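PDB 7CHU: putative pectin lyase from Geobacillus virus E2, which is a tailspike protein of a thermophilic bacteriophage with a pectate lyase-like fold, and probably recognises and perhaps degrades polysaccharide on the surface of its host. Local coordinates for residues G203-A208 with G224-D229; A257-A262 with G286-G291; S266-D271 with P305-D310; C319-C324 with C341-C346. All blocks are in the same frame, centred on the assembly; numbering follows the deposited sequence.

Overall arrangement
Read from the N terminus, all four contacts join one coil of a parallel beta-helix to the next. Contact 1 (203-208 with 224-229) closes a loop of 15 residues before contact 2 (257-262 with 286-291) opens and closes one of 23; the two touch because strands 220-228 and 259-261 are neighbours. Contact 3 (266-271 with 305-310), around a loop of 33 residues, crosses contact 2, since each strand of contact 2 is followed in the chain by one of contact 3. Contact 4 (319-324 with 341-346) comes last, closes a loop of 16 and extends the same wall as contacts 1 and 2, strand 320-324 pairing with 288-290. H306 ties contact 3 to contact 4. Contacts 1, 2 and 4 also touch the second subunit.

Contact 1: residues G203-A208 with G224-D229; sequences GVRYCA and GLYNTD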
# COMPACT_ATOMS: atom_id res chain seq x y z
N GLY A 203 -7.93 -18.66 -1.26
CA GLY A 203 -7.06 -19.32 -2.23
C GLY A 203 -7.85 -19.96 -3.34
O GLY A 203 -8.97 -20.44 -3.13
N VAL A 204 -7.29 -19.94 -4.55
CA VAL A 204 -7.83 -20.63 -5.71
C VAL A 204 -6.65 -21.31 -6.38
O VAL A 204 -5.73 -20.64 -6.86
CB VAL A 204 -8.54 -19.69 -6.68
CG1 VAL A 204 -9.08 -20.49 -7.86
CG2 VAL A 204 -9.71 -18.98 -6.00
N ARG A 205 -6.64 -22.64 -6.37
CA ARG A 205 -5.46 -23.38 -6.78
C ARG A 205 -5.85 -24.63 -7.55
O ARG A 205 -6.88 -25.25 -7.26
CB ARG A 205 -4.60 -23.76 -5.56
CG ARG A 205 -4.15 -22.56 -4.70
CD ARG A 205 -3.32 -23.01 -3.48
NE ARG A 205 -1.99 -23.43 -3.90
CZ ARG A 205 -1.18 -24.20 -3.19
NH1 ARG A 205 -1.55 -24.66 -1.99
NH2 ARG A 205 0.02 -24.51 -3.68
N TYR A 206 -5.03 -24.99 -8.53
CA TYR A 206 -5.13 -26.26 -9.26
C TYR A 206 -6.43 -26.37 -10.05
O TYR A 206 -6.97 -27.48 -10.20
CB TYR A 206 -4.97 -27.45 -8.32
CG TYR A 206 -3.66 -27.45 -7.58
CD1 TYR A 206 -2.48 -27.80 -8.23
CD2 TYR A 206 -3.60 -27.10 -6.23
CE1 TYR A 206 -1.27 -27.80 -7.55
CE2 TYR A 206 -2.38 -27.08 -5.55
CZ TYR A 206 -1.22 -27.43 -6.22
OH TYR A 206 -0.02 -27.43 -5.55
N CYS A 207 -6.94 -25.25 -10.55
CA CYS A 207 -8.10 -25.26 -11.44
C CYS A 207 -7.58 -25.22 -12.88
O CYS A 207 -6.83 -24.32 -13.24
CB CYS A 207 -9.00 -24.06 -11.18
SG CYS A 207 -9.69 -24.02 -9.53
N ALA A 208 -8.00 -26.18 -13.71
CA ALA A 208 -7.46 -26.23 -15.07
C ALA A 208 -8.21 -25.31 -16.04
O ALA A 208 -7.74 -25.09 -17.16
CB ALA A 208 -7.47 -27.67 -15.58
N GLY A 224 -5.10 -10.21 -0.21
CA GLY A 224 -4.47 -11.46 0.21
C GLY A 224 -4.86 -12.70 -0.58
O GLY A 224 -4.68 -13.83 -0.09
N LEU A 225 -5.37 -12.53 -1.80
CA LEU A 225 -5.66 -13.70 -2.64
C LEU A 225 -4.39 -14.48 -2.93
O LEU A 225 -3.34 -13.91 -3.24
CB LEU A 225 -6.31 -13.26 -3.96
CG LEU A 225 -6.36 -14.28 -5.11
CD1 LEU A 225 -7.32 -15.43 -4.80
CD2 LEU A 225 -6.73 -13.64 -6.44
N TYR A 226 -4.49 -15.81 -2.82
CA TYR A 226 -3.42 -16.75 -3.18
C TYR A 226 -3.90 -17.55 -4.39
O TYR A 226 -4.91 -18.25 -4.31
CB TYR A 226 -3.12 -17.65 -1.99
CG TYR A 226 -1.99 -18.63 -2.12
CD1 TYR A 226 -0.78 -18.26 -2.71
CD2 TYR A 226 -2.11 -19.91 -1.60
CE1 TYR A 226 0.29 -19.17 -2.79
CE2 TYR A 226 -1.06 -20.82 -1.68
CZ TYR A 226 0.14 -20.44 -2.27
OH TYR A 226 1.18 -21.35 -2.35
N ASN A 227 -3.18 -17.45 -5.51
CA ASN A 227 -3.67 -17.93 -6.80
C ASN A 227 -2.51 -18.67 -7.48
O ASN A 227 -1.56 -18.02 -7.93
CB ASN A 227 -4.17 -16.75 -7.64
CG ASN A 227 -4.81 -17.17 -8.96
OD1 ASN A 227 -4.15 -17.76 -9.81
ND2 ASN A 227 -6.10 -16.85 -9.14
N THR A 228 -2.54 -20.01 -7.48
CA THR A 228 -1.44 -20.79 -8.06
C THR A 228 -1.98 -21.96 -8.88
O THR A 228 -3.08 -22.46 -8.64
CB THR A 228 -0.47 -21.36 -7.00
OG1 THR A 228 -0.96 -22.61 -6.50
CG2 THR A 228 -0.30 -20.40 -5.84
N ASP A 229 -1.16 -22.41 -9.85
CA ASP A 229 -1.38 -23.66 -10.59
C ASP A 229 -2.72 -23.66 -11.33
O ASP A 229 -3.36 -24.70 -11.47
CB ASP A 229 -1.29 -24.88 -9.66
CG ASP A 229 0.09 -25.05 -9.06
OD1 ASP A 229 0.95 -25.65 -9.72
OD2 ASP A 229 0.32 -24.56 -7.92
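R205 NE donates a nearly straight hydrogen bond, 2.9 Å long, to T228 OG1, which lies in the guanidinium plane. The T228 hydroxyl in turn donates a hydrogen bond to D229 OD2 at 2.7 Å, so a short polar chain runs from R205 across to T228 and D229 on the next coil of a right-handed parallel beta-helix. T228 OG1 sits between its backbone N and carbonyl carbon (chi1 85°), where it can serve both partners. R205 NH2 and D229 OD2 remain 4.3 Å apart, beyond a salt bridge, although their opposite charges probably favour each other. A weak hydrogen bond joins R205 NH1 to N107 of the second subunit.

The strands run almost exactly parallel. V204 N bonds to Y226 O at 2.9 Å and Y206 N to T228 O at 3.2 Å, while the return bond from T228 N to V204 O is long and weak. V204 O has another donor in the side chain of N230, which also bonds N227 OD1 and C207 N.

The guanidinium of R205 lies between two tyrosines: CE2 of Y226 approaches one face toward its rim, and CE2 of Y206 stands over the centre of the opposite face. Bending of the arginine chain at chi3 (73°) places NE beside the threonine. On the other side of the sheet V204 CG2 meets L225 CD1 loosely. Y206 and D229 run side by side with ring and carboxylate planes 14° apart, and Y206 CE1 comes to 3.4 Å from D229 CG.

Contact 2: residues A257-A262 with G286-G291; sequences ACHFEA and GCKFHG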
# COMPACT_ATOMS: atom_id res chain seq x y z
N ALA A 257 -1.88 -6.93 -1.96
CA ALA A 257 -1.05 -7.95 -1.32
C ALA A 257 -1.44 -9.35 -1.79
O ALA A 257 -1.54 -10.29 -1.01
CB ALA A 257 -1.15 -7.84 0.21
N CYS A 258 -1.67 -9.49 -3.09
CA CYS A 258 -2.08 -10.77 -3.64
C CYS A 258 -0.84 -11.55 -4.09
O CYS A 258 0.22 -10.98 -4.31
CB CYS A 258 -3.05 -10.55 -4.80
SG CYS A 258 -4.66 -9.94 -4.16
N HIS A 259 -1.01 -12.86 -4.25
CA HIS A 259 0.12 -13.77 -4.49
C HIS A 259 -0.23 -14.67 -5.67
O HIS A 259 -1.07 -15.56 -5.53
CB HIS A 259 0.40 -14.58 -3.22
CG HIS A 259 1.53 -15.57 -3.31
ND1 HIS A 259 2.12 -16.10 -2.18
CD2 HIS A 259 2.14 -16.16 -4.36
CE1 HIS A 259 3.07 -16.95 -2.54
NE2 HIS A 259 3.11 -17.00 -3.85
N PHE A 260 0.40 -14.43 -6.83
CA PHE A 260 0.17 -15.22 -8.05
C PHE A 260 1.43 -16.01 -8.35
O PHE A 260 2.51 -15.42 -8.49
CB PHE A 260 -0.17 -14.32 -9.25
CG PHE A 260 -1.34 -13.40 -9.02
CD1 PHE A 260 -2.63 -13.82 -9.25
CD2 PHE A 260 -1.14 -12.09 -8.57
CE1 PHE A 260 -3.72 -12.97 -9.02
CE2 PHE A 260 -2.21 -11.22 -8.35
CZ PHE A 260 -3.51 -11.66 -8.58
N GLU A 261 1.33 -17.34 -8.39
CA GLU A 261 2.56 -18.11 -8.54
C GLU A 261 2.32 -19.36 -9.38
O GLU A 261 1.32 -20.04 -9.19
CB GLU A 261 3.13 -18.53 -7.17
CG GLU A 261 4.42 -19.35 -7.31
CD GLU A 261 5.25 -19.38 -6.04
OE1 GLU A 261 4.83 -18.80 -5.02
OE2 GLU A 261 6.33 -19.99 -6.08
N ALA A 262 3.26 -19.66 -10.29
CA ALA A 262 3.28 -20.92 -11.03
C ALA A 262 1.93 -21.21 -11.70
O ALA A 262 1.42 -22.32 -11.66
CB ALA A 262 3.69 -22.09 -10.12
N GLY A 286 1.25 -4.08 -4.28
CA GLY A 286 2.06 -5.00 -3.52
C GLY A 286 1.94 -6.45 -3.93
O GLY A 286 2.23 -7.34 -3.13
N CYS A 287 1.56 -6.72 -5.17
CA CYS A 287 1.28 -8.09 -5.57
C CYS A 287 2.54 -8.80 -6.07
O CYS A 287 3.51 -8.17 -6.51
CB CYS A 287 0.16 -8.14 -6.61
SG CYS A 287 -1.45 -7.55 -5.98
N LYS A 288 2.53 -10.12 -5.93
CA LYS A 288 3.62 -11.00 -6.35
C LYS A 288 3.22 -11.73 -7.63
O LYS A 288 2.13 -12.30 -7.68
CB LYS A 288 3.93 -12.02 -5.25
CG LYS A 288 4.85 -13.17 -5.68
CD LYS A 288 5.16 -14.06 -4.49
CE LYS A 288 6.01 -15.25 -4.86
NZ LYS A 288 6.57 -15.91 -3.65
N PHE A 289 4.09 -11.74 -8.65
CA PHE A 289 3.88 -12.46 -9.91
C PHE A 289 5.12 -13.33 -10.17
O PHE A 289 6.15 -12.84 -10.63
CB PHE A 289 3.65 -11.51 -11.09
CG PHE A 289 2.46 -10.60 -10.91
CD1 PHE A 289 2.61 -9.33 -10.35
CD2 PHE A 289 1.20 -11.00 -11.30
CE1 PHE A 289 1.51 -8.48 -10.16
CE2 PHE A 289 0.09 -10.16 -11.15
CZ PHE A 289 0.23 -8.90 -10.56
N HIS A 290 5.00 -14.62 -9.87
CA HIS A 290 6.15 -15.52 -9.77
C HIS A 290 5.98 -16.68 -10.74
O HIS A 290 4.94 -17.33 -10.75
CB HIS A 290 6.25 -16.02 -8.32
CG HIS A 290 7.56 -16.66 -7.96
ND1 HIS A 290 7.93 -17.90 -8.44
CD2 HIS A 290 8.52 -16.28 -7.09
CE1 HIS A 290 9.10 -18.24 -7.90
NE2 HIS A 290 9.47 -17.27 -7.08
N GLY A 291 7.00 -16.96 -11.53
CA GLY A 291 6.88 -17.96 -12.57
C GLY A 291 6.81 -19.38 -12.05
O GLY A 291 6.86 -19.66 -10.85
O HOH W 1 7.26 -21.48 -8.73
O HOH W 2 7.78 -18.65 -4.02
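E261 OE1 is approached by two basic side chains, K288 from the adjoining coil and H259 from its own strand. H259 NE2 donates to it at 2.8 Å, in the imidazole plane and on the anti lone pair of the carboxylate oxygen. K288 NZ makes a long salt bridge with the same atom at 3.6 Å; its stronger partner is D219 of the second subunit. A water accepts from K288 NZ and donates to E261 OE2, a second link between the two charges. The fully extended lysine runs alongside H259 and lays CD over the imidazole face, a CH-pi contact 3.8 Å from the ring centroid. E261 OE2 in turn stands above one face of H290, toward the rim, while H290 ND1 bonds to G291 O at 3.2 Å.

On the face that carries the phenylalanines, F260 and F289 lie nearly parallel (7°) but slid apart, with F260 CD2 3.4 Å from F289 CE2. C258 N donates to C287 SG at 3.5 Å, before regular parallel pairing begins. Like residues in register (F260 on F289, C258 on C287), with charged and imidazole side chains facing outward, are characteristic of the parallel beta-helix of the pectate lyase-like family.

Contact 3: residues S266-D271 with P305-D310; sequences SHVYFD and PHMYLD
Across S266-D271 and P305-D310 the strands run parallel, their axes 4.7 Å apart and 15° askew, joined by V268 N to H306 O, Y308 N to V268 O and F270 N to Y308 O, the last two both 2.8 Å long. Ahead of this pairing S266 OG lies next to P305 O, modelled so close that the length is doubtful, and the same hydroxyl also bonds to T304.

H267 and H306 form a T-shaped pair. The edge of H267 turns to the face of H306, with H267 CD2 3.6 Å from H306 CG and the planes 81° apart. Each imidazole is fixed by a partner outside the pair: H267 ND1 by N263, H306 NE2 by the carbonyl of Y322.

Y308 CD2 stands over the centre of the Y269 ring, 3.4 Å from Y269 CZ, but the planes meet at 36°, which makes the pair oblique. Both tyrosines have CG anti to the backbone N, which starts both rings off on the same course. On the other face of the strands F270 CD2 packs on L309 CD1 at 3.6 Å, and V268 CG1 more loosely on M307 CG.

In this second wall of the parallel beta-helix V268 and M307 face inward onto F284 of strand 283-285 and F289 of strand 288-290, while strand 240-243 pairs with the other edge of 268-271 and Y269 stacks on H238.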
# COMPACT_ATOMS: atom_id res chain seq x y z
N SER A 266 -1.42 -17.08 -18.13
CA SER A 266 -0.99 -15.82 -17.52
C SER A 266 -1.52 -15.70 -16.09
O SER A 266 -2.60 -16.20 -15.77
CB SER A 266 -1.49 -14.65 -18.36
OG SER A 266 -0.70 -14.53 -19.55
N HIS A 267 -0.78 -14.99 -15.22
CA HIS A 267 -1.32 -14.74 -13.89
C HIS A 267 -2.58 -13.90 -13.98
O HIS A 267 -3.60 -14.21 -13.35
CB HIS A 267 -0.30 -14.04 -12.99
CG HIS A 267 0.89 -14.89 -12.69
ND1 HIS A 267 0.80 -16.14 -12.11
CD2 HIS A 267 2.21 -14.67 -12.90
CE1 HIS A 267 2.01 -16.65 -11.98
NE2 HIS A 267 2.88 -15.78 -12.46
N VAL A 268 -2.52 -12.80 -14.72
CA VAL A 268 -3.61 -11.86 -14.87
C VAL A 268 -3.78 -11.60 -16.35
O VAL A 268 -2.81 -11.24 -17.03
CB VAL A 268 -3.32 -10.54 -14.13
CG1 VAL A 268 -4.33 -9.47 -14.53
CG2 VAL A 268 -3.30 -10.76 -12.63
N TYR A 269 -5.00 -11.80 -16.87
CA TYR A 269 -5.30 -11.58 -18.28
C TYR A 269 -6.50 -10.64 -18.37
O TYR A 269 -7.60 -11.01 -17.96
CB TYR A 269 -5.60 -12.91 -18.98
CG TYR A 269 -5.65 -12.81 -20.48
CD1 TYR A 269 -6.76 -12.26 -21.10
CD2 TYR A 269 -4.58 -13.24 -21.27
CE1 TYR A 269 -6.85 -12.15 -22.49
CE2 TYR A 269 -4.64 -13.14 -22.66
CZ TYR A 269 -5.78 -12.60 -23.26
OH TYR A 269 -5.87 -12.47 -24.63
N PHE A 270 -6.28 -9.41 -18.85
CA PHE A 270 -7.35 -8.47 -19.09
C PHE A 270 -7.83 -8.64 -20.53
O PHE A 270 -7.01 -8.75 -21.45
CB PHE A 270 -6.92 -7.02 -18.88
CG PHE A 270 -6.87 -6.59 -17.44
CD1 PHE A 270 -7.99 -6.07 -16.81
CD2 PHE A 270 -5.70 -6.70 -16.73
CE1 PHE A 270 -7.94 -5.66 -15.48
CE2 PHE A 270 -5.62 -6.26 -15.41
CZ PHE A 270 -6.73 -5.75 -14.77
N ASP A 271 -9.15 -8.69 -20.71
CA ASP A 271 -9.76 -8.86 -22.03
C ASP A 271 -10.81 -7.76 -22.17
O ASP A 271 -11.78 -7.74 -21.42
CB ASP A 271 -10.37 -10.26 -22.13
CG ASP A 271 -11.09 -10.52 -23.46
OD1 ASP A 271 -11.30 -9.59 -24.28
OD2 ASP A 271 -11.49 -11.69 -23.65
N PRO A 305 2.51 -13.77 -21.05
CA PRO A 305 2.97 -12.75 -20.11
C PRO A 305 2.45 -13.01 -18.71
O PRO A 305 1.43 -13.68 -18.52
CB PRO A 305 2.41 -11.45 -20.70
CG PRO A 305 1.23 -11.89 -21.52
CD PRO A 305 1.59 -13.23 -22.06
N HIS A 306 3.20 -12.52 -17.72
CA HIS A 306 2.73 -12.58 -16.34
C HIS A 306 1.46 -11.77 -16.19
O HIS A 306 0.53 -12.20 -15.52
CB HIS A 306 3.79 -12.09 -15.34
CG HIS A 306 4.78 -13.14 -14.92
ND1 HIS A 306 5.05 -14.26 -15.68
CD2 HIS A 306 5.56 -13.25 -13.81
CE1 HIS A 306 5.96 -15.00 -15.07
NE2 HIS A 306 6.28 -14.42 -13.93
N MET A 307 1.41 -10.60 -16.82
CA MET A 307 0.18 -9.80 -16.85
C MET A 307 -0.07 -9.37 -18.29
O MET A 307 0.77 -8.68 -18.88
CB MET A 307 0.30 -8.57 -15.95
CG MET A 307 -0.90 -7.62 -16.09
SD MET A 307 -0.82 -6.15 -15.04
CE MET A 307 -0.86 -6.91 -13.42
N TYR A 308 -1.21 -9.77 -18.86
CA TYR A 308 -1.66 -9.23 -20.15
C TYR A 308 -2.65 -8.11 -19.86
O TYR A 308 -3.72 -8.36 -19.32
CB TYR A 308 -2.31 -10.28 -21.04
CG TYR A 308 -2.88 -9.68 -22.30
CD1 TYR A 308 -2.03 -9.12 -23.27
CD2 TYR A 308 -4.25 -9.64 -22.53
CE1 TYR A 308 -2.53 -8.55 -24.43
CE2 TYR A 308 -4.77 -9.07 -23.68
CZ TYR A 308 -3.90 -8.52 -24.63
OH TYR A 308 -4.42 -7.95 -25.78
N LEU A 309 -2.28 -6.87 -20.19
CA LEU A 309 -3.04 -5.69 -19.77
C LEU A 309 -3.73 -5.03 -20.97
O LEU A 309 -3.31 -3.97 -21.44
CB LEU A 309 -2.12 -4.73 -19.06
CG LEU A 309 -2.65 -3.45 -18.44
CD1 LEU A 309 -4.01 -3.74 -17.86
CD2 LEU A 309 -1.67 -2.90 -17.37
N ASP A 310 -4.81 -5.66 -21.47
CA ASP A 310 -5.73 -4.99 -22.40
C ASP A 310 -6.74 -4.19 -21.58
O ASP A 310 -7.88 -4.61 -21.35
CB ASP A 310 -6.41 -6.01 -23.32
CG ASP A 310 -7.39 -5.37 -24.31
OD1 ASP A 310 -7.30 -4.15 -24.63
OD2 ASP A 310 -8.28 -6.11 -24.78

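Contact 4: residues C319-C324 with C341-C346; sequences CYFYQC and CDFYNC
Q323 and N345 both hold CG anti to the backbone N, and the glutamine chain then bends at chi2 (79°), which turns CD toward the asparagine. N345 ND2 donates to Q323 OE1 at 2.7 Å from near its own amide plane, although it approaches the glutamine carbonyl 30° out of plane. Q323 NE2 has its own acceptor in D293 O.

Backbone bonds connect the coils along the strands, from D342 N to C319 O at 3.1 Å through to C324 N to N345 O. C319 N donates to C341 SG at 3.5 Å. F321 and F343 lie side by side in the interior, offset so that they barely overlap, with F321 CD1 3.5 Å from F343 CE1. On the opposite face Y322 CD1 meets Y344 CD2 at 3.6 Å. A water donates to F321 O and to D342 OD1, bridging the coils; the same carboxylate makes salt bridges to R335 and K337 of the second subunit.

The chemistry thus divides by face: phenylalanine rings pack on the inward face of the beta-helix, the amide pair links successive coils where the strands continue past it, and the tyrosines and D342 are on the outward face, where the D342 charge is met by the second subunit.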
# COMPACT_ATOMS: atom_id res chain seq x y z
N CYS A 319 4.85 -3.85 -7.30
CA CYS A 319 4.66 -5.27 -7.51
C CYS A 319 5.97 -5.93 -7.88
O CYS A 319 6.91 -5.30 -8.38
CB CYS A 319 3.59 -5.55 -8.58
SG CYS A 319 1.92 -4.97 -8.15
N TYR A 320 6.01 -7.23 -7.62
CA TYR A 320 7.19 -8.08 -7.79
C TYR A 320 6.94 -9.04 -8.95
O TYR A 320 5.96 -9.80 -8.93
CB TYR A 320 7.46 -8.83 -6.49
CG TYR A 320 8.33 -10.07 -6.61
CD1 TYR A 320 9.64 -10.00 -7.08
CD2 TYR A 320 7.84 -11.31 -6.23
CE1 TYR A 320 10.44 -11.13 -7.18
CE2 TYR A 320 8.61 -12.44 -6.31
CZ TYR A 320 9.90 -12.35 -6.79
OH TYR A 320 10.61 -13.51 -6.86
N PHE A 321 7.81 -9.00 -9.95
CA PHE A 321 7.74 -9.86 -11.13
C PHE A 321 9.00 -10.69 -11.22
O PHE A 321 10.11 -10.14 -11.13
CB PHE A 321 7.59 -9.03 -12.41
CG PHE A 321 6.25 -8.35 -12.55
CD1 PHE A 321 6.01 -7.12 -11.92
CD2 PHE A 321 5.24 -8.94 -13.31
CE1 PHE A 321 4.77 -6.50 -12.04
CE2 PHE A 321 3.99 -8.32 -13.44
CZ PHE A 321 3.76 -7.09 -12.81
N TYR A 322 8.85 -12.00 -11.42
CA TYR A 322 10.02 -12.87 -11.50
C TYR A 322 9.74 -14.06 -12.41
O TYR A 322 8.68 -14.69 -12.31
CB TYR A 322 10.43 -13.36 -10.10
CG TYR A 322 11.36 -14.54 -10.11
CD1 TYR A 322 12.66 -14.41 -10.55
CD2 TYR A 322 10.93 -15.79 -9.70
CE1 TYR A 322 13.51 -15.50 -10.57
CE2 TYR A 322 11.76 -16.87 -9.72
CZ TYR A 322 13.05 -16.73 -10.15
OH TYR A 322 13.87 -17.83 -10.17
N GLN A 323 10.70 -14.35 -13.31
CA GLN A 323 10.75 -15.57 -14.10
C GLN A 323 9.55 -15.72 -15.05
O GLN A 323 8.57 -16.39 -14.72
CB GLN A 323 10.86 -16.78 -13.18
CG GLN A 323 11.35 -18.08 -13.84
CD GLN A 323 12.88 -18.11 -14.04
OE1 GLN A 323 13.55 -17.08 -13.92
NE2 GLN A 323 13.42 -19.28 -14.38
N CYS A 324 9.63 -15.06 -16.22
CA CYS A 324 8.57 -15.09 -17.26
C CYS A 324 9.08 -15.39 -18.66
O CYS A 324 9.98 -14.72 -19.15
CB CYS A 324 7.83 -13.76 -17.24
SG CYS A 324 6.56 -13.55 -18.51
N CYS A 341 7.91 -0.99 -9.31
CA CYS A 341 7.93 -2.44 -9.46
C CYS A 341 9.36 -2.92 -9.68
O CYS A 341 10.23 -2.19 -10.15
CB CYS A 341 7.04 -2.89 -10.62
SG CYS A 341 5.31 -2.34 -10.39
N ASP A 342 9.57 -4.20 -9.42
CA ASP A 342 10.85 -4.81 -9.72
C ASP A 342 10.62 -6.04 -10.58
O ASP A 342 9.70 -6.82 -10.33
CB ASP A 342 11.62 -5.17 -8.47
CG ASP A 342 13.10 -5.39 -8.75
OD1 ASP A 342 13.43 -6.57 -9.01
OD2 ASP A 342 13.89 -4.40 -8.73
N PHE A 343 11.50 -6.21 -11.57
CA PHE A 343 11.39 -7.24 -12.60
C PHE A 343 12.68 -8.03 -12.64
O PHE A 343 13.76 -7.44 -12.75
CB PHE A 343 11.16 -6.60 -13.98
CG PHE A 343 9.99 -5.67 -14.04
CD1 PHE A 343 8.72 -6.15 -14.38
CD2 PHE A 343 10.16 -4.30 -13.83
CE1 PHE A 343 7.62 -5.29 -14.47
CE2 PHE A 343 9.08 -3.42 -13.90
CZ PHE A 343 7.79 -3.91 -14.23
N TYR A 344 12.59 -9.35 -12.57
CA TYR A 344 13.79 -10.18 -12.60
C TYR A 344 13.58 -11.39 -13.51
O TYR A 344 12.88 -12.34 -13.15
CB TYR A 344 14.18 -10.63 -11.20
CG TYR A 344 15.56 -11.23 -11.14
CD1 TYR A 344 16.70 -10.43 -11.03
CD2 TYR A 344 15.73 -12.61 -11.20
CE1 TYR A 344 17.97 -10.99 -10.97
CE2 TYR A 344 16.99 -13.18 -11.15
CZ TYR A 344 18.10 -12.36 -11.03
OH TYR A 344 19.36 -12.91 -11.00
N ASN A 345 14.22 -11.36 -14.69
CA ASN A 345 14.41 -12.50 -15.58
C ASN A 345 13.19 -12.80 -16.43
O ASN A 345 12.34 -13.61 -16.04
CB ASN A 345 14.82 -13.76 -14.81
CG ASN A 345 15.67 -14.68 -15.64
OD1 ASN A 345 16.39 -14.22 -16.53
ND2 ASN A 345 15.59 -15.97 -15.38
N CYS A 346 13.11 -12.20 -17.62
CA CYS A 346 12.11 -12.57 -18.60
C CYS A 346 12.74 -12.65 -19.99
O CYS A 346 13.86 -12.18 -20.22
CB CYS A 346 10.95 -11.58 -18.61
SG CYS A 346 11.46 -9.90 -19.16
O HOH W 3 11.91 -8.77 -8.99